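Local coordinates for protein prolyl endopeptidase (Myxococcus xanthus, PDB 2BKL) that probably hydrolyses oligopeptides on the carboxyl side of proline, and more slowly of alanine, as a serine peptidase of family S9A, at residues T37-Q42 with H623-V628; Y605-M610 with Y668-Q673; Q100-Q105 with I390-V395; W256-P259 with F264-L267; N113-D118 with F137-N142. All coordinates share one frame; numbering follows the deposited sequence. Where two conformers were deposited one is given.

Contacts 1 and 2 build the alpha/beta-hydrolase domain, whereas contacts 3, 4 and 5 lie in the seven-bladed beta-propeller. The first two have centres about 17 Å apart and touch, F627 CE2 of contact 1 lying 3.9 Å from L608 CD2 of contact 2. Between strand 607-613 and helix 622-632 runs a loop carrying D616, consistent with the acid of a triad with S533 and H651, and the pocket residues R618 and V619. Contact 5, between the loop entering the second blade and that blade's middle strand, approaches contact 1 to about 13 Å between nearest atoms; D145 of the ligand pocket follows this strand. Contact 3 joins the first and last blades; contact 4 is a fourth-blade hairpin.

Contact 1 (T37-Q42 with H623-V628); sequences TWMTAQ and HARKFV
W38, which packs against R625 and V628, is carried on a helical turn closed by the bond from Q42 N to W38 O, 2.8 Å long. That turn sets Q42 CG over the centre of one face of the W38 ring. The indole leans across to the other helix, its first torsion turning CG away from the backbone nitrogen, and presents the corner of its six-membered ring. There CH2 lies 3.6 Å from R625 O and 3.8 Å from V628 CG1, while CZ3 meets R625 CB at 3.7 Å. The arrangement joins helix 33-51, from the N-terminal part of the chain, to helix 622-632 of the alpha/beta-hydrolase domain, an association of the chain's beginning with the catalytic domain that is known in prolyl oligopeptidases. The short helix axes are 12.1 Å apart at closest approach and inclined at 70°, so long side chains bridge the gap. R625 provides the main one. Its aliphatic part passes the indole before its CD touches M39 CG at 3.6 Å, and a bend at chi3 (-73°) then swings the guanidinium alongside the thioether, with NH1 3.9 Å from M39 SD. The ring and guanidinium planes are nearly perpendicular, 82° apart. R625 NE is held by L27 O, and W38 NE1 by T6 OG1; W38 and V628 both rest on L643 of strand 641-646.

Contact 2 (Y605-M610 with Y668-Q673); sequences YPALLM and YSFLFQ
F670 packs against A607, L608 and L609 where the C-terminal helix 657-674 lies along strand 607-613 of the central sheet, a helix-on-sheet layer of the alpha/beta-hydrolase fold. Strand and helix run antiparallel, with their short axes 175° apart in direction and 9.9 Å apart at closest approach. The CH-pi contact is well centred: L609 CB stands 3.6 Å from the centroid of the F670 ring, 9° off its normal. Apolar contacts flank it. A607 CB touches F670 CZ at 3.9 Å, and L609 CD2 reaches back along the phenylalanine to its CB, also at 3.9 Å, the two side chains lying alongside each other but running in opposite senses. A chi1 of 166° points the F670 ring away from its own backbone nitrogen and onto the strand, and the ring also touches V554 of the neighbouring strand 552-556. The third kind of contact is ring against backbone. A607 C lies at the ring edge in its plane, while L609 N approaches F670 CZ to 3.6 Å.

Contact 3 (Q100-Q105 with I390-V395); sequences QGESGQ and IYKTSV
Both E102 and K392 are stretched nearly straight towards each other: each has CG anti to its own backbone N, chi1 being -155° in the glutamate and 178° in the lysine, and neither chain bends on the way to its charged group. Approaching head-on, they meet at their charged ends, where E102 OE2 and K392 NZ form a long salt bridge of 3.4 Å. E102 starts from a type I turn, G101 to G104, whose closing bond from G104 N to G101 O is weak. The positive phi of G101 leads the chain into this turn between strands 95-100 and 107-110, and E102 O is anchored by R99 NH1. K392 starts from strand 386-394, and its side chain also touches D376 and Y378 of the adjacent strand 376-383. The bridge therefore spans the first and last blades of the seven-bladed propeller, a seam that in prolyl oligopeptidases is not closed by exchange of strands. The CA atoms of E102 and K392 are still 12.5 Å apart. With a single ion pair at this length, next to solvent, the attraction is probably modest and weakened by screening.

Contact 4 (W256-P259 with F264-L267); sequences WKRP and FRLL
A beta hairpin of the fourth propeller blade, strands 251-257 and 265-269, is closed here by the antiparallel hydrogen-bonded pair W256 and R265. W256 N donates to R265 O at 2.9 Å, and R265 N to W256 O at 2.7 Å. Both side chains leave the sheet on the same face, where the arginine lies on the indole: R265 CD stands 3.5 Å from the centroid of the six-membered ring of W256, 13° off its normal. A bend at chi2 (148°) lays the arginine there, its guanidinium only 23° from the ring plane. One water joins the strands, accepting from W256 NE1 and donating to L266 O. F264 and K257 form a second pair, with K257 CD over the centre of the phenyl ring at 3.7 Å from its centroid and NZ off-centre at 4.5 Å in a cation-pi contact. The connecting loop gathers the charges around E261. Its OE1 and OE2 take R265 NE and R258 NH1 respectively, and its backbone O takes K257 NZ. R258 NH1 and R265 NH2 come within 3.4 Å of each other because both guanidinium groups are drawn to this one carboxylate. W256 packs edge-to-face with F284 of strand 283-288 in the next blade and touches F242, while F264 rests on L241 and V243 of strand 241-247 and meets H220 of strand 217-220 in the preceding blade.

Contact 5 (N113-D118 with F137-N142); sequences NGWSKD and FAQKPN
F137, which opens the segment 137-142, meets W115 at a ring corner, its CE2 3.8 Å from W115 CH2. The two rings lie obliquely, their planes 32° apart and the phenyl centroid 5.9 Å from that of the six-membered indole ring. Two residues on, Q139 approaches from above the indole. Its CG rests 3.7 Å from W115 CZ3, and its straight chain carries the amide over the ring. There NE2 stands above one face, offset toward the rim, at 3.3 Å from W115 CE3. The amide plane is turned 78° to the ring, so the group stands on it nearly upright. At the end of the segment N142 touches H615 and N648 of the hydrolase domain. W115, on the loop leading from the first blade to the second, packs between them on L110 of strand 107-110 and on V121 and L123 of strand 121-128. W159 meets both W115 and F137 edge-to-face, while F137 reaches W126 and I152 of the flanking strands 121-128 and 148-153.

Contact 1 (T37-Q42 with H623-V628)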
# COMPACT_ATOMS: atom_id res chain seq x y z
N THR A 37 22.03 -9.63 -19.04
CA THR A 37 23.43 -9.68 -18.61
C THR A 37 23.83 -8.48 -17.72
O THR A 37 24.53 -8.62 -16.70
CB THR A 37 24.33 -9.74 -19.85
OG1 THR A 37 24.09 -10.98 -20.54
CG2 THR A 37 25.78 -9.79 -19.49
N TRP A 38 23.37 -7.30 -18.12
CA TRP A 38 23.64 -6.06 -17.38
C TRP A 38 23.00 -6.09 -16.00
O TRP A 38 23.62 -5.70 -15.00
CB TRP A 38 23.17 -4.88 -18.23
CG TRP A 38 23.37 -3.53 -17.68
CD1 TRP A 38 24.42 -2.72 -17.94
CD2 TRP A 38 22.48 -2.80 -16.82
NE1 TRP A 38 24.26 -1.51 -17.29
CE2 TRP A 38 23.07 -1.53 -16.60
CE3 TRP A 38 21.24 -3.09 -16.21
CZ2 TRP A 38 22.46 -0.55 -15.83
CZ3 TRP A 38 20.64 -2.12 -15.42
CH2 TRP A 38 21.25 -0.88 -15.24
N MET A 39 21.77 -6.56 -15.95
CA MET A 39 21.06 -6.72 -14.68
C MET A 39 21.82 -7.63 -13.72
O MET A 39 22.02 -7.30 -12.55
CB MET A 39 19.66 -7.27 -14.93
CG MET A 39 18.74 -6.25 -15.58
SD MET A 39 17.29 -6.96 -16.35
CE MET A 39 16.55 -7.79 -15.05
N THR A 40 22.23 -8.78 -14.22
CA THR A 40 22.98 -9.71 -13.40
C THR A 40 24.27 -9.06 -12.88
O THR A 40 24.62 -9.20 -11.71
CB THR A 40 23.29 -10.95 -14.23
OG1 THR A 40 22.06 -11.58 -14.59
CG2 THR A 40 24.08 -12.00 -13.42
N ALA A 41 24.97 -8.36 -13.76
CA ALA A 41 26.22 -7.69 -13.38
C ALA A 41 26.00 -6.55 -12.38
O ALA A 41 26.77 -6.40 -11.44
CB ALA A 41 26.94 -7.19 -14.61
N GLN A 42 24.93 -5.79 -12.57
CA GLN A 42 24.61 -4.73 -11.62
C GLN A 42 24.27 -5.30 -10.24
O GLN A 42 24.79 -4.83 -9.25
CB GLN A 42 23.46 -3.85 -12.12
CG GLN A 42 23.82 -2.90 -13.27
CD GLN A 42 24.63 -1.71 -12.86
OE1 GLN A 42 24.92 -1.51 -11.69
NE2 GLN A 42 25.02 -0.90 -13.85
N HIS A 623 12.40 1.49 -14.70
CA HIS A 623 12.66 2.79 -14.15
C HIS A 623 13.94 2.80 -13.33
O HIS A 623 14.78 3.67 -13.50
CB HIS A 623 11.51 3.26 -13.23
CG HIS A 623 10.21 3.49 -13.94
ND1 HIS A 623 9.91 4.68 -14.57
CD2 HIS A 623 9.13 2.67 -14.11
CE1 HIS A 623 8.69 4.59 -15.08
NE2 HIS A 623 8.20 3.38 -14.82
N ALA A 624 14.10 1.81 -12.46
CA ALA A 624 15.29 1.73 -11.62
C ALA A 624 16.54 1.49 -12.47
O ALA A 624 17.59 2.01 -12.19
CB ALA A 624 15.08 0.62 -10.61
N ARG A 625 16.43 0.70 -13.52
CA ARG A 625 17.60 0.46 -14.37
C ARG A 625 18.07 1.73 -15.05
O ARG A 625 19.26 2.06 -15.03
CB ARG A 625 17.30 -0.58 -15.45
CG ARG A 625 16.90 -1.96 -14.97
CD ARG A 625 17.01 -3.08 -16.04
NE ARG A 625 15.96 -3.01 -17.05
CZ ARG A 625 14.78 -3.61 -17.01
NH1 ARG A 625 14.41 -4.32 -15.96
NH2 ARG A 625 13.93 -3.50 -18.03
N LYS A 626 17.16 2.44 -15.69
CA LYS A 626 17.54 3.66 -16.40
C LYS A 626 18.09 4.73 -15.43
O LYS A 626 19.07 5.43 -15.76
CB LYS A 626 16.38 4.22 -17.20
CG LYS A 626 15.91 3.33 -18.35
CD LYS A 626 15.27 4.09 -19.49
CE LYS A 626 14.08 4.91 -19.08
NZ LYS A 626 13.38 5.52 -20.28
N PHE A 627 17.47 4.87 -14.26
CA PHE A 627 17.90 5.89 -13.32
C PHE A 627 19.27 5.55 -12.77
O PHE A 627 20.11 6.44 -12.68
CB PHE A 627 16.86 6.07 -12.22
CG PHE A 627 17.11 7.25 -11.32
CD1 PHE A 627 16.83 8.53 -11.76
CD2 PHE A 627 17.64 7.09 -10.03
CE1 PHE A 627 16.98 9.62 -10.93
CE2 PHE A 627 17.84 8.18 -9.21
CZ PHE A 627 17.53 9.44 -9.66
N VAL A 628 19.51 4.30 -12.38
CA VAL A 628 20.83 3.93 -11.83
C VAL A 628 21.92 4.15 -12.87
O VAL A 628 23.01 4.64 -12.55
CB VAL A 628 20.88 2.52 -11.22
CG1 VAL A 628 21.13 1.45 -12.22
CG2 VAL A 628 21.98 2.47 -10.13

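Contact 2 (Y605-M610 with Y668-Q673)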
# COMPACT_ATOMS: atom_id res chain seq x y z
N TYR A 605 26.08 13.69 -6.11
CA TYR A 605 24.81 13.18 -5.63
C TYR A 605 25.00 12.49 -4.30
O TYR A 605 26.08 12.01 -3.98
CB TYR A 605 24.18 12.22 -6.69
CG TYR A 605 23.62 13.03 -7.84
CD1 TYR A 605 22.44 13.74 -7.72
CD2 TYR A 605 24.33 13.14 -9.05
CE1 TYR A 605 21.95 14.47 -8.74
CE2 TYR A 605 23.86 13.92 -10.06
CZ TYR A 605 22.68 14.59 -9.92
OH TYR A 605 22.23 15.42 -10.91
N PRO A 606 23.91 12.35 -3.58
CA PRO A 606 23.91 11.43 -2.44
C PRO A 606 24.23 10.02 -2.89
O PRO A 606 23.93 9.64 -4.03
CB PRO A 606 22.46 11.48 -1.93
CG PRO A 606 21.84 12.64 -2.54
CD PRO A 606 22.61 13.00 -3.76
N ALA A 607 24.78 9.21 -2.00
CA ALA A 607 24.90 7.77 -2.25
C ALA A 607 23.51 7.18 -2.50
O ALA A 607 22.56 7.61 -1.85
CB ALA A 607 25.57 7.09 -1.06
N LEU A 608 23.40 6.21 -3.40
CA LEU A 608 22.13 5.69 -3.83
C LEU A 608 22.09 4.18 -3.75
O LEU A 608 22.98 3.52 -4.30
CB LEU A 608 21.84 6.15 -5.25
CG LEU A 608 20.61 5.61 -5.95
CD1 LEU A 608 19.35 6.06 -5.20
CD2 LEU A 608 20.56 6.10 -7.41
N LEU A 609 21.09 3.63 -3.07
CA LEU A 609 20.79 2.20 -3.09
C LEU A 609 19.39 2.01 -3.69
O LEU A 609 18.40 2.46 -3.12
CB LEU A 609 20.84 1.60 -1.69
CG LEU A 609 20.44 0.13 -1.52
CD1 LEU A 609 21.28 -0.78 -2.41
CD2 LEU A 609 20.52 -0.32 -0.06
N MET A 610 19.33 1.37 -4.85
CA MET A 610 18.08 1.09 -5.57
C MET A 610 17.67 -0.30 -5.15
O MET A 610 18.40 -1.28 -5.42
CB MET A 610 18.39 0.99 -7.05
CG MET A 610 18.34 2.16 -8.00
SD MET A 610 17.79 3.67 -7.42
CE MET A 610 16.52 3.96 -8.67
N TYR A 668 20.56 -1.30 5.99
CA TYR A 668 21.12 -0.59 7.14
C TYR A 668 22.65 -0.61 7.11
O TYR A 668 23.27 0.37 7.52
CB TYR A 668 20.49 -1.03 8.49
CG TYR A 668 19.07 -0.46 8.62
CD1 TYR A 668 18.89 0.87 8.98
CD2 TYR A 668 17.94 -1.23 8.38
CE1 TYR A 668 17.61 1.43 9.07
CE2 TYR A 668 16.64 -0.68 8.50
CZ TYR A 668 16.50 0.66 8.84
OH TYR A 668 15.25 1.27 8.93
N SER A 669 23.26 -1.66 6.56
CA SER A 669 24.71 -1.65 6.39
C SER A 669 25.16 -0.61 5.33
O SER A 669 26.17 0.05 5.54
CB SER A 669 25.28 -3.06 6.18
OG SER A 669 24.99 -3.59 4.91
N PHE A 670 24.40 -0.41 4.26
CA PHE A 670 24.61 0.68 3.30
C PHE A 670 24.59 2.02 4.04
O PHE A 670 25.47 2.85 3.88
CB PHE A 670 23.52 0.63 2.21
CG PHE A 670 23.41 1.87 1.36
CD1 PHE A 670 24.32 2.14 0.33
CD2 PHE A 670 22.38 2.76 1.56
CE1 PHE A 670 24.20 3.29 -0.47
CE2 PHE A 670 22.25 3.87 0.80
CZ PHE A 670 23.17 4.15 -0.22
N LEU A 671 23.57 2.23 4.85
CA LEU A 671 23.44 3.48 5.58
C LEU A 671 24.61 3.70 6.54
O LEU A 671 25.15 4.82 6.62
CB LEU A 671 22.09 3.57 6.32
CG LEU A 671 20.86 3.67 5.41
CD1 LEU A 671 19.60 3.78 6.24
CD2 LEU A 671 20.97 4.86 4.45
N PHE A 672 24.98 2.65 7.28
CA PHE A 672 26.06 2.78 8.25
C PHE A 672 27.33 3.16 7.52
O PHE A 672 28.11 3.94 8.03
CB PHE A 672 26.31 1.45 8.98
CG PHE A 672 25.30 1.10 10.02
CD1 PHE A 672 24.46 2.05 10.57
CD2 PHE A 672 25.24 -0.19 10.50
CE1 PHE A 672 23.54 1.70 11.57
CE2 PHE A 672 24.32 -0.54 11.48
CZ PHE A 672 23.48 0.41 12.01
N GLN A 673 27.56 2.60 6.33
CA GLN A 673 28.75 2.93 5.54
C GLN A 673 28.72 4.37 5.08
O GLN A 673 29.64 5.15 5.34
CB GLN A 673 28.87 2.01 4.32
CG GLN A 673 29.99 2.37 3.36
CD GLN A 673 31.37 2.17 3.92
OE1 GLN A 673 32.28 2.96 3.64
NE2 GLN A 673 31.55 1.12 4.71

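Contact 3 (Q100-Q105 with I390-V395)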
# COMPACT_ATOMS: atom_id res chain seq x y z
N GLN A 100 -13.35 -24.56 15.30
CA GLN A 100 -14.77 -24.62 15.57
C GLN A 100 -15.02 -24.06 16.96
O GLN A 100 -14.62 -24.66 17.96
CB GLN A 100 -15.24 -26.06 15.51
CG GLN A 100 -16.75 -26.18 15.67
CD GLN A 100 -17.46 -25.88 14.37
OE1 GLN A 100 -17.13 -26.46 13.35
NE2 GLN A 100 -18.41 -24.95 14.40
N GLY A 101 -15.71 -22.94 17.03
CA GLY A 101 -15.96 -22.27 18.30
C GLY A 101 -14.74 -21.54 18.83
O GLY A 101 -13.61 -21.70 18.36
N GLU A 102 -14.99 -20.74 19.85
CA GLU A 102 -13.99 -19.81 20.36
C GLU A 102 -12.77 -20.54 20.93
O GLU A 102 -11.65 -20.03 20.82
CB GLU A 102 -14.62 -18.91 21.42
CG GLU A 102 -13.93 -17.57 21.59
CD GLU A 102 -14.41 -16.85 22.84
OE1 GLU A 102 -13.73 -16.95 23.89
OE2 GLU A 102 -15.48 -16.20 22.76
N SER A 103 -12.97 -21.72 21.50
CA SER A 103 -11.87 -22.48 22.09
C SER A 103 -11.76 -23.92 21.56
O SER A 103 -11.22 -24.80 22.24
CB SER A 103 -11.99 -22.45 23.62
OG SER A 103 -13.08 -23.24 24.06
N GLY A 104 -12.24 -24.16 20.34
CA GLY A 104 -12.00 -25.43 19.67
C GLY A 104 -10.54 -25.55 19.25
O GLY A 104 -9.83 -24.55 19.14
N GLN A 105 -10.07 -26.77 19.02
CA GLN A 105 -8.67 -26.95 18.60
C GLN A 105 -8.51 -26.49 17.16
O GLN A 105 -9.29 -26.85 16.28
CB GLN A 105 -8.19 -28.40 18.73
CG GLN A 105 -7.10 -28.64 19.82
CD GLN A 105 -5.83 -27.78 19.71
OE1 GLN A 105 -4.96 -28.05 18.89
NE2 GLN A 105 -5.75 -26.73 20.51
N ILE A 390 -4.31 -6.58 19.53
CA ILE A 390 -5.68 -6.67 19.10
C ILE A 390 -6.59 -6.68 20.30
O ILE A 390 -6.37 -7.42 21.23
CB ILE A 390 -5.91 -7.94 18.28
CG1 ILE A 390 -4.99 -7.97 17.06
CG2 ILE A 390 -7.39 -8.04 17.88
CD1 ILE A 390 -5.08 -9.27 16.32
N TYR A 391 -7.61 -5.84 20.25
CA TYR A 391 -8.63 -5.75 21.29
C TYR A 391 -9.94 -6.31 20.78
O TYR A 391 -10.34 -6.08 19.63
CB TYR A 391 -8.80 -4.29 21.75
CG TYR A 391 -7.60 -3.84 22.54
CD1 TYR A 391 -6.48 -3.37 21.89
CD2 TYR A 391 -7.58 -3.92 23.90
CE1 TYR A 391 -5.37 -3.01 22.57
CE2 TYR A 391 -6.45 -3.53 24.63
CZ TYR A 391 -5.35 -3.08 23.94
OH TYR A 391 -4.22 -2.67 24.61
N LYS A 392 -10.62 -7.04 21.65
CA LYS A 392 -11.96 -7.53 21.39
C LYS A 392 -12.90 -6.65 22.19
O LYS A 392 -12.74 -6.48 23.41
CB LYS A 392 -12.09 -9.00 21.79
CG LYS A 392 -13.48 -9.58 21.59
CD LYS A 392 -13.53 -11.06 21.97
CE LYS A 392 -14.92 -11.54 22.26
NZ LYS A 392 -14.92 -12.86 22.93
N THR A 393 -13.88 -6.08 21.52
CA THR A 393 -14.79 -5.14 22.15
C THR A 393 -16.23 -5.55 21.91
O THR A 393 -16.54 -6.23 20.94
CB THR A 393 -14.58 -3.70 21.63
OG1 THR A 393 -15.15 -3.56 20.31
CG2 THR A 393 -13.12 -3.35 21.41
N SER A 394 -17.11 -5.14 22.82
CA SER A 394 -18.53 -5.25 22.61
C SER A 394 -19.05 -3.94 22.04
O SER A 394 -18.85 -2.88 22.59
CB SER A 394 -19.25 -5.52 23.94
OG SER A 394 -20.64 -5.26 23.81
N VAL A 395 -19.74 -4.03 20.92
CA VAL A 395 -20.28 -2.84 20.29
C VAL A 395 -21.38 -2.24 21.15
O VAL A 395 -21.46 -1.02 21.30
CB VAL A 395 -20.81 -3.15 18.87
CG1 VAL A 395 -21.45 -1.91 18.26
CG2 VAL A 395 -19.69 -3.62 17.97

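Contact 4 (W256-P259 with F264-L267)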
# COMPACT_ATOMS: atom_id res chain seq x y z
N TRP A 256 -26.03 -0.05 -8.83
CA TRP A 256 -26.54 -1.14 -8.04
C TRP A 256 -27.74 -1.78 -8.68
O TRP A 256 -28.37 -1.21 -9.57
CB TRP A 256 -26.94 -0.65 -6.64
CG TRP A 256 -28.13 0.26 -6.60
CD1 TRP A 256 -28.17 1.58 -6.92
CD2 TRP A 256 -29.45 -0.08 -6.16
NE1 TRP A 256 -29.44 2.08 -6.74
CE2 TRP A 256 -30.24 1.08 -6.27
CE3 TRP A 256 -30.04 -1.26 -5.71
CZ2 TRP A 256 -31.59 1.09 -5.92
CZ3 TRP A 256 -31.38 -1.25 -5.38
CH2 TRP A 256 -32.13 -0.08 -5.48
N LYS A 257 -28.01 -2.99 -8.23
CA LYS A 257 -29.24 -3.68 -8.56
C LYS A 257 -29.54 -4.72 -7.51
O LYS A 257 -28.70 -5.07 -6.69
CB LYS A 257 -29.19 -4.32 -9.93
CG LYS A 257 -28.23 -5.47 -10.11
CD LYS A 257 -28.17 -5.73 -11.60
CE LYS A 257 -27.85 -7.10 -11.97
NZ LYS A 257 -28.10 -7.14 -13.45
N ARG A 258 -30.78 -5.21 -7.55
CA ARG A 258 -31.14 -6.43 -6.85
C ARG A 258 -30.76 -7.55 -7.83
O ARG A 258 -31.07 -7.48 -9.01
CB ARG A 258 -32.64 -6.46 -6.50
CG ARG A 258 -33.10 -5.29 -5.59
CD ARG A 258 -34.58 -5.34 -5.11
NE ARG A 258 -34.98 -4.11 -4.41
CZ ARG A 258 -35.29 -2.94 -4.99
NH1 ARG A 258 -35.28 -2.80 -6.32
NH2 ARG A 258 -35.60 -1.89 -4.24
N PRO A 259 -30.00 -8.55 -7.38
CA PRO A 259 -29.61 -9.64 -8.28
C PRO A 259 -30.82 -10.25 -8.99
O PRO A 259 -31.82 -10.51 -8.35
CB PRO A 259 -28.95 -10.66 -7.33
CG PRO A 259 -28.40 -9.81 -6.23
CD PRO A 259 -29.39 -8.69 -6.05
N PHE A 264 -28.57 -2.45 -14.34
CA PHE A 264 -28.06 -1.68 -13.20
C PHE A 264 -28.73 -0.32 -13.11
O PHE A 264 -29.06 0.30 -14.12
CB PHE A 264 -26.54 -1.51 -13.27
CG PHE A 264 -25.80 -2.71 -12.82
CD1 PHE A 264 -25.53 -2.94 -11.49
CD2 PHE A 264 -25.39 -3.66 -13.75
CE1 PHE A 264 -24.88 -4.08 -11.09
CE2 PHE A 264 -24.72 -4.79 -13.34
CZ PHE A 264 -24.46 -5.00 -12.03
N ARG A 265 -28.93 0.14 -11.89
CA ARG A 265 -29.40 1.49 -11.60
C ARG A 265 -28.18 2.35 -11.22
O ARG A 265 -27.27 1.88 -10.54
CB ARG A 265 -30.38 1.44 -10.40
CG ARG A 265 -31.52 0.37 -10.49
CD ARG A 265 -31.96 -0.20 -9.12
NE ARG A 265 -33.15 -1.06 -9.17
CZ ARG A 265 -34.39 -0.60 -9.32
NH1 ARG A 265 -34.63 0.70 -9.43
NH2 ARG A 265 -35.42 -1.45 -9.39
N LEU A 266 -28.15 3.60 -11.67
CA LEU A 266 -27.12 4.54 -11.24
C LEU A 266 -27.47 5.09 -9.89
O LEU A 266 -28.49 5.74 -9.74
CB LEU A 266 -27.00 5.70 -12.22
CG LEU A 266 -26.00 6.81 -11.92
CD1 LEU A 266 -24.57 6.28 -11.97
CD2 LEU A 266 -26.20 7.97 -12.92
N LEU A 267 -26.64 4.83 -8.88
CA LEU A 267 -26.80 5.54 -7.61
C LEU A 267 -26.29 6.97 -7.71
O LEU A 267 -26.99 7.92 -7.33
CB LEU A 267 -26.12 4.82 -6.47
CG LEU A 267 -26.27 5.48 -5.11
CD1 LEU A 267 -27.74 5.49 -4.63
CD2 LEU A 267 -25.39 4.77 -4.11
O HOH W 1 -30.41 4.69 -7.91

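Contact 5 (N113-D118 with F137-N142)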
# COMPACT_ATOMS: atom_id res chain seq x y z
N ASN A 113 3.86 -22.22 2.90
CA ASN A 113 5.21 -22.77 2.98
C ASN A 113 5.34 -24.11 2.26
O ASN A 113 6.44 -24.48 1.85
CB ASN A 113 5.68 -22.91 4.42
CG ASN A 113 5.65 -21.59 5.19
OD1 ASN A 113 6.50 -20.73 4.97
ND2 ASN A 113 4.64 -21.40 6.04
N GLY A 114 4.22 -24.81 2.10
CA GLY A 114 4.22 -26.09 1.41
C GLY A 114 3.84 -26.05 -0.05
O GLY A 114 3.77 -27.12 -0.68
N TRP A 115 3.65 -24.85 -0.61
CA TRP A 115 3.20 -24.68 -1.99
C TRP A 115 4.29 -24.70 -3.04
O TRP A 115 4.00 -24.69 -4.24
CB TRP A 115 2.39 -23.40 -2.13
CG TRP A 115 1.11 -23.41 -1.39
CD1 TRP A 115 0.59 -24.42 -0.64
CD2 TRP A 115 0.18 -22.33 -1.31
NE1 TRP A 115 -0.61 -24.04 -0.11
CE2 TRP A 115 -0.89 -22.76 -0.51
CE3 TRP A 115 0.13 -21.03 -1.84
CZ2 TRP A 115 -1.98 -21.95 -0.24
CZ3 TRP A 115 -0.94 -20.24 -1.55
CH2 TRP A 115 -2.00 -20.71 -0.78
N SER A 116 5.53 -24.74 -2.59
CA SER A 116 6.70 -24.81 -3.47
C SER A 116 7.89 -25.19 -2.58
O SER A 116 7.80 -25.11 -1.36
CB SER A 116 6.95 -23.47 -4.18
OG SER A 116 7.40 -22.47 -3.26
N LYS A 117 9.00 -25.59 -3.18
CA LYS A 117 10.16 -26.00 -2.38
C LYS A 117 10.99 -24.81 -1.89
O LYS A 117 11.75 -24.92 -0.92
CB LYS A 117 11.03 -26.97 -3.19
CG LYS A 117 12.05 -27.77 -2.35
CD LYS A 117 11.37 -28.85 -1.49
CE LYS A 117 11.75 -28.75 -0.00
NZ LYS A 117 13.13 -29.24 0.26
N ASP A 118 10.80 -23.65 -2.52
CA ASP A 118 11.66 -22.50 -2.32
C ASP A 118 10.91 -21.19 -1.97
O ASP A 118 11.48 -20.09 -2.08
CB ASP A 118 12.51 -22.28 -3.59
CG ASP A 118 11.66 -22.09 -4.84
OD1 ASP A 118 10.40 -22.17 -4.79
OD2 ASP A 118 12.18 -21.83 -5.95
N PHE A 137 -9.60 -18.37 -2.37
CA PHE A 137 -8.32 -17.75 -2.09
C PHE A 137 -7.48 -17.63 -3.33
O PHE A 137 -7.66 -18.38 -4.29
CB PHE A 137 -7.56 -18.50 -1.00
CG PHE A 137 -7.11 -19.86 -1.41
CD1 PHE A 137 -7.97 -20.93 -1.29
CD2 PHE A 137 -5.84 -20.09 -1.90
CE1 PHE A 137 -7.59 -22.20 -1.66
CE2 PHE A 137 -5.45 -21.35 -2.25
CZ PHE A 137 -6.35 -22.41 -2.14
N ALA A 138 -6.54 -16.69 -3.32
CA ALA A 138 -5.63 -16.47 -4.44
C ALA A 138 -4.28 -17.10 -4.17
O ALA A 138 -3.73 -17.00 -3.06
CB ALA A 138 -5.45 -15.02 -4.68
N GLN A 139 -3.73 -17.77 -5.18
CA GLN A 139 -2.31 -18.14 -5.19
C GLN A 139 -1.57 -17.20 -6.12
O GLN A 139 -2.02 -16.97 -7.24
CB GLN A 139 -2.10 -19.55 -5.72
CG GLN A 139 -2.49 -20.69 -4.85
CD GLN A 139 -1.84 -21.97 -5.34
OE1 GLN A 139 -2.10 -22.39 -6.47
NE2 GLN A 139 -0.96 -22.55 -4.54
N LYS A 140 -0.43 -16.67 -5.67
CA LYS A 140 0.30 -15.61 -6.39
C LYS A 140 1.78 -16.00 -6.50
O LYS A 140 2.50 -15.93 -5.50
CB LYS A 140 0.19 -14.30 -5.62
CG LYS A 140 -1.25 -13.82 -5.43
CD LYS A 140 -1.42 -12.37 -5.04
CE LYS A 140 -0.51 -11.95 -3.94
NZ LYS A 140 -0.49 -10.46 -3.85
N PRO A 141 2.23 -16.42 -7.68
CA PRO A 141 3.65 -16.66 -7.90
C PRO A 141 4.47 -15.43 -7.56
O PRO A 141 4.08 -14.33 -7.96
CB PRO A 141 3.72 -17.02 -9.38
CG PRO A 141 2.40 -17.66 -9.64
CD PRO A 141 1.42 -16.82 -8.84
N ASN A 142 5.55 -15.65 -6.81
CA ASN A 142 6.51 -14.62 -6.45
C ASN A 142 5.88 -13.50 -5.63
O ASN A 142 6.47 -12.43 -5.52
CB ASN A 142 7.19 -14.09 -7.71
CG ASN A 142 7.92 -15.18 -8.45
OD1 ASN A 142 8.80 -15.85 -7.89
ND2 ASN A 142 7.53 -15.41 -9.70